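Local coordinates for mutual gliding-motility protein MglA (PDB 6H17) that binds GTP as a small Ras-like GTPase and acts as the intracellular switch that sets the direction and speed of gliding in Myxococcus xanthus, at residues N132-R143 with N159-A170. Numbering follows the deposited sequence.
With GSP (5'-guanosine-diphosphate-monothiophosphate), chain C.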
loop_
_atom_site.group_PDB
_atom_site.type_symbol
_atom_site.label_atom_id
_atom_site.label_comp_id
_atom_site.label_asym_id
_atom_site.label_seq_id
_atom_site.Cartn_x
_atom_site.Cartn_y
_atom_site.Cartn_z
ATOM N N ASN A 132 -1.704 11.793 8.669
ATOM C CA ASN A 132 -2.933 12.552 8.498
ATOM C C ASN A 132 -2.956 13.355 7.206
ATOM O O ASN A 132 -4.037 13.749 6.758
ATOM C CB ASN A 132 -3.108 13.543 9.652
ATOM C CG ASN A 132 -3.369 12.863 10.968
ATOM O OD1 ASN A 132 -3.793 11.711 11.007
ATOM N ND2 ASN A 132 -3.130 13.578 12.061
ATOM N N LYS A 133 -1.800 13.626 6.619
ATOM C CA LYS A 133 -1.701 14.469 5.439
ATOM C C LYS A 133 -1.447 13.708 4.151
ATOM O O LYS A 133 -1.844 14.173 3.081
ATOM C CB LYS A 133 -0.557 15.469 5.630
ATOM C CG LYS A 133 -0.776 16.424 6.780
ATOM C CD LYS A 133 0.265 17.526 6.744
ATOM C CE LYS A 133 1.014 17.653 8.057
ATOM N NZ LYS A 133 0.613 18.885 8.788
ATOM N N ILE A 134 -0.806 12.550 4.229
ATOM C CA ILE A 134 -0.335 11.821 3.053
ATOM C C ILE A 134 -1.509 11.141 2.353
ATOM O O ILE A 134 -2.486 10.743 3.007
ATOM C CB ILE A 134 0.758 10.821 3.477
ATOM C CG1 ILE A 134 1.575 10.316 2.290
ATOM C CG2 ILE A 134 0.153 9.657 4.209
ATOM C CD1 ILE A 134 2.716 9.384 2.700
ATOM N N PRO A 135 -1.469 10.991 1.031
ATOM C CA PRO A 135 -2.439 10.114 0.357
ATOM C C PRO A 135 -2.481 8.744 1.016
ATOM O O PRO A 135 -1.448 8.082 1.175
ATOM C CB PRO A 135 -1.894 10.041 -1.068
ATOM C CG PRO A 135 -1.277 11.414 -1.249
ATOM C CD PRO A 135 -0.599 11.685 0.054
ATOM N N TYR A 136 -3.686 8.314 1.402
ATOM C CA TYR A 136 -3.838 7.161 2.287
ATOM C C TYR A 136 -5.218 6.559 2.103
ATOM O O TYR A 136 -6.227 7.261 2.180
ATOM C CB TYR A 136 -3.616 7.614 3.738
ATOM C CG TYR A 136 -4.011 6.608 4.790
ATOM C CD1 TYR A 136 -3.672 5.282 4.660
ATOM C CD2 TYR A 136 -4.724 6.992 5.920
ATOM C CE1 TYR A 136 -4.046 4.343 5.600
ATOM C CE2 TYR A 136 -5.097 6.059 6.886
ATOM C CZ TYR A 136 -4.751 4.736 6.704
ATOM O OH TYR A 136 -5.096 3.760 7.619
ATOM N N VAL A 137 -5.254 5.256 1.861
ATOM C CA VAL A 137 -6.483 4.486 1.691
ATOM C C VAL A 137 -6.372 3.254 2.560
ATOM O O VAL A 137 -5.281 2.688 2.710
ATOM C CB VAL A 137 -6.688 4.095 0.217
ATOM C CG1 VAL A 137 -7.886 3.168 0.026
ATOM C CG2 VAL A 137 -6.807 5.358 -0.655
ATOM N N ILE A 138 -7.483 2.832 3.134
ATOM C CA ILE A 138 -7.527 1.624 3.955
ATOM C C ILE A 138 -8.359 0.550 3.263
ATOM O O ILE A 138 -9.422 0.832 2.686
ATOM C CB ILE A 138 -8.025 1.906 5.390
ATOM C CG1 ILE A 138 -7.814 0.653 6.265
ATOM C CG2 ILE A 138 -9.458 2.368 5.423
ATOM C CD1 ILE A 138 -7.778 0.969 7.776
ATOM N N GLN A 139 -7.876 -0.680 3.330
ATOM C CA GLN A 139 -8.540 -1.840 2.761
ATOM C C GLN A 139 -8.890 -2.823 3.861
ATOM O O GLN A 139 -8.021 -3.210 4.651
ATOM C CB GLN A 139 -7.613 -2.505 1.749
ATOM C CG GLN A 139 -8.248 -3.681 1.030
ATOM C CD GLN A 139 -7.281 -4.400 0.135
ATOM O OE1 GLN A 139 -6.643 -5.368 0.544
ATOM N NE2 GLN A 139 -7.158 -3.928 -1.110
ATOM N N TYR A 140 -10.146 -3.237 3.912
ATOM C CA TYR A 140 -10.595 -4.269 4.843
ATOM C C TYR A 140 -10.591 -5.581 4.073
ATOM O O TYR A 140 -11.559 -5.918 3.392
ATOM C CB TYR A 140 -11.973 -3.948 5.406
ATOM C CG TYR A 140 -12.113 -2.560 6.003
ATOM C CD1 TYR A 140 -11.098 -1.980 6.766
ATOM C CD2 TYR A 140 -13.262 -1.812 5.784
ATOM C CE1 TYR A 140 -11.250 -0.699 7.311
ATOM C CE2 TYR A 140 -13.412 -0.546 6.314
ATOM C CZ TYR A 140 -12.394 -0.003 7.073
ATOM O OH TYR A 140 -12.515 1.271 7.612
ATOM N N ASN A 141 -9.486 -6.309 4.169
ATOM C CA ASN A 141 -9.280 -7.517 3.381
ATOM C C ASN A 141 -9.818 -8.737 4.117
ATOM O O ASN A 141 -10.144 -8.703 5.307
ATOM C CB ASN A 141 -7.791 -7.661 3.038
ATOM C CG ASN A 141 -7.526 -8.695 1.987
ATOM O OD1 ASN A 141 -8.307 -8.852 1.038
ATOM N ND2 ASN A 141 -6.439 -9.434 2.143
ATOM N N LYS A 142 -9.921 -9.831 3.380
ATOM C CA LYS A 142 -10.417 -11.115 3.908
ATOM C C LYS A 142 -11.899 -11.054 4.289
ATOM O O LYS A 142 -12.342 -11.704 5.239
ATOM C CB LYS A 142 -9.561 -11.692 5.039
ATOM C CG LYS A 142 -8.056 -11.592 4.778
ATOM C CD LYS A 142 -7.271 -12.657 5.523
ATOM C CE LYS A 142 -5.784 -12.502 5.266
ATOM N NZ LYS A 142 -4.996 -13.391 6.182
ATOM N N ARG A 143 -12.699 -10.350 3.477
ATOM C CA ARG A 143 -14.133 -10.269 3.730
ATOM C C ARG A 143 -14.835 -11.602 3.543
ATOM O O ARG A 143 -15.976 -11.747 3.991
ATOM C CB ARG A 143 -14.804 -9.233 2.819
ATOM C CG ARG A 143 -14.267 -7.816 2.938
ATOM C CD ARG A 143 -14.247 -7.295 4.356
ATOM N NE ARG A 143 -15.540 -7.488 5.000
ATOM C CZ ARG A 143 -15.738 -7.492 6.310
ATOM N NH1 ARG A 143 -14.741 -7.255 7.135
ATOM N NH2 ARG A 143 -16.953 -7.694 6.798
ATOM N N ASN A 159 -10.665 3.447 11.182
ATOM C CA ASN A 159 -10.813 4.553 10.237
ATOM C C ASN A 159 -11.537 5.717 10.896
ATOM O O ASN A 159 -12.621 6.121 10.492
ATOM C CB ASN A 159 -11.542 4.123 8.968
ATOM C CG ASN A 159 -11.457 5.159 7.870
ATOM O OD1 ASN A 159 -10.733 6.153 7.985
ATOM N ND2 ASN A 159 -12.191 4.933 6.798
ATOM N N HIS A 160 -10.893 6.295 11.905
ATOM C CA HIS A 160 -11.525 7.351 12.682
ATOM C C HIS A 160 -11.684 8.637 11.885
ATOM O O HIS A 160 -12.579 9.439 12.186
ATOM C CB HIS A 160 -10.699 7.611 13.946
ATOM C CG HIS A 160 -10.620 6.431 14.868
ATOM N ND1 HIS A 160 -9.742 6.372 15.931
ATOM C CD2 HIS A 160 -11.312 5.267 14.886
ATOM C CE1 HIS A 160 -9.898 5.222 16.562
ATOM N NE2 HIS A 160 -10.846 4.535 15.952
ATOM N N ARG A 161 -10.839 8.860 10.880
ATOM C CA ARG A 161 -10.876 10.073 10.078
ATOM C C ARG A 161 -11.657 9.921 8.777
ATOM O O ARG A 161 -11.640 10.839 7.949
ATOM C CB ARG A 161 -9.459 10.537 9.746
ATOM C CG ARG A 161 -8.636 11.035 10.922
ATOM C CD ARG A 161 -7.367 11.741 10.435
ATOM N NE ARG A 161 -6.162 10.909 10.506
ATOM C CZ ARG A 161 -5.825 9.971 9.620
ATOM N NH1 ARG A 161 -6.603 9.703 8.581
ATOM N NH2 ARG A 161 -4.703 9.286 9.781
ATOM N N ASN A 162 -12.311 8.780 8.567
ATOM C CA ASN A 162 -13.133 8.537 7.380
ATOM C C ASN A 162 -12.391 8.855 6.086
ATOM O O ASN A 162 -12.895 9.522 5.178
ATOM C CB ASN A 162 -14.479 9.256 7.477
ATOM C CG ASN A 162 -15.394 8.620 8.510
ATOM O OD1 ASN A 162 -15.914 7.522 8.302
ATOM N ND2 ASN A 162 -15.584 9.300 9.633
ATOM N N ILE A 163 -11.181 8.329 5.986
ATOM C CA ILE A 163 -10.476 8.335 4.713
ATOM C C ILE A 163 -11.027 7.225 3.824
ATOM O O ILE A 163 -11.826 6.388 4.290
ATOM C CB ILE A 163 -8.953 8.314 4.908
ATOM C CG1 ILE A 163 -8.512 7.208 5.844
ATOM C CG2 ILE A 163 -8.466 9.646 5.509
ATOM C CD1 ILE A 163 -8.384 5.903 5.186
ATOM N N PRO A 164 -10.664 7.177 2.550
ATOM C CA PRO A 164 -11.302 6.210 1.651
ATOM C C PRO A 164 -11.039 4.789 2.118
ATOM O O PRO A 164 -9.908 4.440 2.481
ATOM C CB PRO A 164 -10.652 6.499 0.294
ATOM C CG PRO A 164 -10.264 7.950 0.393
ATOM C CD PRO A 164 -9.810 8.129 1.813
ATOM N N GLU A 165 -12.078 3.953 2.083
ATOM C CA GLU A 165 -12.001 2.577 2.564
ATOM C C GLU A 165 -12.644 1.645 1.551
ATOM O O GLU A 165 -13.634 2.003 0.901
ATOM C CB GLU A 165 -12.688 2.414 3.922
ATOM C CG GLU A 165 -14.162 2.796 3.920
ATOM C CD GLU A 165 -14.834 2.562 5.257
ATOM O OE1 GLU A 165 -14.237 2.862 6.313
ATOM O OE2 GLU A 165 -15.962 2.041 5.262
ATOM N N TYR A 166 -12.071 0.457 1.404
ATOM C CA TYR A 166 -12.538 -0.535 0.441
ATOM C C TYR A 166 -12.561 -1.917 1.066
ATOM O O TYR A 166 -11.563 -2.357 1.641
ATOM C CB TYR A 166 -11.649 -0.546 -0.817
ATOM C CG TYR A 166 -11.793 0.743 -1.568
ATOM C CD1 TYR A 166 -12.797 0.898 -2.501
ATOM C CD2 TYR A 166 -10.971 1.817 -1.298
ATOM C CE1 TYR A 166 -12.976 2.095 -3.167
ATOM C CE2 TYR A 166 -11.145 3.025 -1.952
ATOM C CZ TYR A 166 -12.140 3.142 -2.875
ATOM O OH TYR A 166 -12.310 4.356 -3.546
ATOM N N GLN A 167 -13.674 -2.619 0.909
ATOM C CA GLN A 167 -13.742 -4.043 1.205
ATOM C C GLN A 167 -12.966 -4.819 0.154
ATOM O O GLN A 167 -13.044 -4.501 -1.035
ATOM C CB GLN A 167 -15.190 -4.522 1.133
ATOM C CG GLN A 167 -16.054 -4.091 2.262
ATOM C CD GLN A 167 -17.329 -4.911 2.295
ATOM O OE1 GLN A 167 -17.302 -6.132 2.481
ATOM N NE2 GLN A 167 -18.445 -4.253 2.080
ATOM N N ALA A 168 -12.253 -5.861 0.580
ATOM C CA ALA A 168 -11.486 -6.657 -0.363
ATOM C C ALA A 168 -11.474 -8.140 -0.036
ATOM O O ALA A 168 -11.631 -8.558 1.122
ATOM C CB ALA A 168 -10.046 -6.174 -0.461
ATOM N N VAL A 169 -11.276 -8.922 -1.101
ATOM C CA VAL A 169 -10.912 -10.338 -1.025
ATOM C C VAL A 169 -9.740 -10.463 -2.001
ATOM O O VAL A 169 -9.931 -10.704 -3.199
ATOM C CB VAL A 169 -12.056 -11.283 -1.396
ATOM C CG1 VAL A 169 -11.623 -12.726 -1.220
ATOM C CG2 VAL A 169 -13.278 -11.000 -0.565
ATOM N N ALA A 170 -8.530 -10.228 -1.512
ATOM C CA ALA A 170 -7.429 -10.005 -2.445
ATOM C C ALA A 170 -7.194 -11.169 -3.405
ATOM O O ALA A 170 -6.903 -10.900 -4.589
ATOM C CB ALA A 170 -6.157 -9.614 -1.687
HETATM P PG GSP C . 3.806 -10.614 5.099
HETATM O O3B GSP C . 2.271 -10.983 4.604
HETATM S S1G GSP C . 4.244 -11.894 6.398
HETATM O O2G GSP C . 4.666 -10.632 3.818
HETATM O O3G GSP C . 3.720 -9.184 5.642
HETATM P PB GSP C . 1.368 -10.420 3.430
HETATM O O1B GSP C . 0.541 -9.288 3.912
HETATM O O2B GSP C . 2.180 -10.167 2.217
HETATM P PA GSP C . 0.084 -12.503 1.882
HETATM O O1A GSP C . -0.434 -11.632 0.838
HETATM O O2A GSP C . 1.240 -13.348 1.568
HETATM O O3A GSP C . 0.376 -11.671 3.205
HETATM O "O5'" GSP C . -1.156 -13.376 2.381
HETATM C "C5'" GSP C . -1.003 -14.293 3.453
HETATM C "C4'" GSP C . -2.017 -15.423 3.331
HETATM O "O4'" GSP C . -3.351 -14.884 3.413
HETATM C "C3'" GSP C . -1.922 -16.132 2.005
HETATM O "O3'" GSP C . -2.137 -17.521 2.194
HETATM C "C2'" GSP C . -3.051 -15.555 1.153
HETATM O "O2'" GSP C . -3.553 -16.400 0.161
HETATM C "C1'" GSP C . -4.079 -15.266 2.257
HETATM N N9 GSP C . -5.039 -14.222 1.924
HETATM C C8 GSP C . -4.734 -12.973 1.480
HETATM N N7 GSP C . -5.871 -12.277 1.271
HETATM C C5 GSP C . -6.912 -13.108 1.593
HETATM C C6 GSP C . -8.296 -12.947 1.561
HETATM O O6 GSP C . -8.896 -11.901 1.214
HETATM N N1 GSP C . -9.032 -14.025 1.942
HETATM C C2 GSP C . -8.468 -15.205 2.357
HETATM N N2 GSP C . -9.259 -16.197 2.726
HETATM N N3 GSP C . -7.128 -15.388 2.389
HETATM C C4 GSP C . -6.393 -14.330 1.998
HETATM O O HOH W 1 -18.254 -8.054 4.035
#
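Tyr140 and Glu165 meet on one face of the parallel strands 136-141 and 165-167, the latter at the edge of the sheet, which helix 151-158 joins in a beta-alpha-beta unit. With CG anti to its carbonyl carbon (chi1 -52°), the tyrosine ring reaches back along the sheet, and OH gives its proton to Glu165 OE1 at 2.7 Å. It arrives from above the carboxylate plane, whereas Asn159 ND2 comes to the same oxygen from the opposite face, on the anti side and only slightly out of the plane, 3.0 Å away. The amide of Asn159 suits the start of the type I turn 159-162, just after the helix, because both its ends work: ND2 also reaches Ile163 O, and OD1 takes the Ile163 N-H on a lone pair. With an alanine in its place, Glu165 OE1 would probably lose its second donor and Ile163 N and O their side-chain partner, leaving the turn freer to move. Glu165 OE2 is paired with Arg155 of the connecting helix.

On the same side, two residues before Glu165, Ile163 turns CG1 between its backbone N and carbonyl carbon (chi1 51°) and lays CD1 over a face of the Tyr136 ring, a CH-pi contact 4.0 Å from the centroid, while the same methyl touches Ile138 CG2. On the other face of the sheet, Val137 CG1 meets the edge of the Tyr166 ring, and the small Ala168 lets its CB sit 3.3 Å from CD of the extended Gln139, whose amide is held by Asn28 and Thr179.

Backbone bonds, such as Tyr140 N to Tyr166 O, carry the pairing to the nucleotide. There Asn141, in the predicted GTP-binding motif 141-144, divides its amide: OD1 receives Ala170 N in plane at 2.9 Å, and ND2 donates to guanine N7 at 3.0 Å and also to Cys23 O. One side chain therefore couples the end of strand 136-141 and the loop after 165-167 to the base, consistent with guanine recognition in Ras-like GTPases.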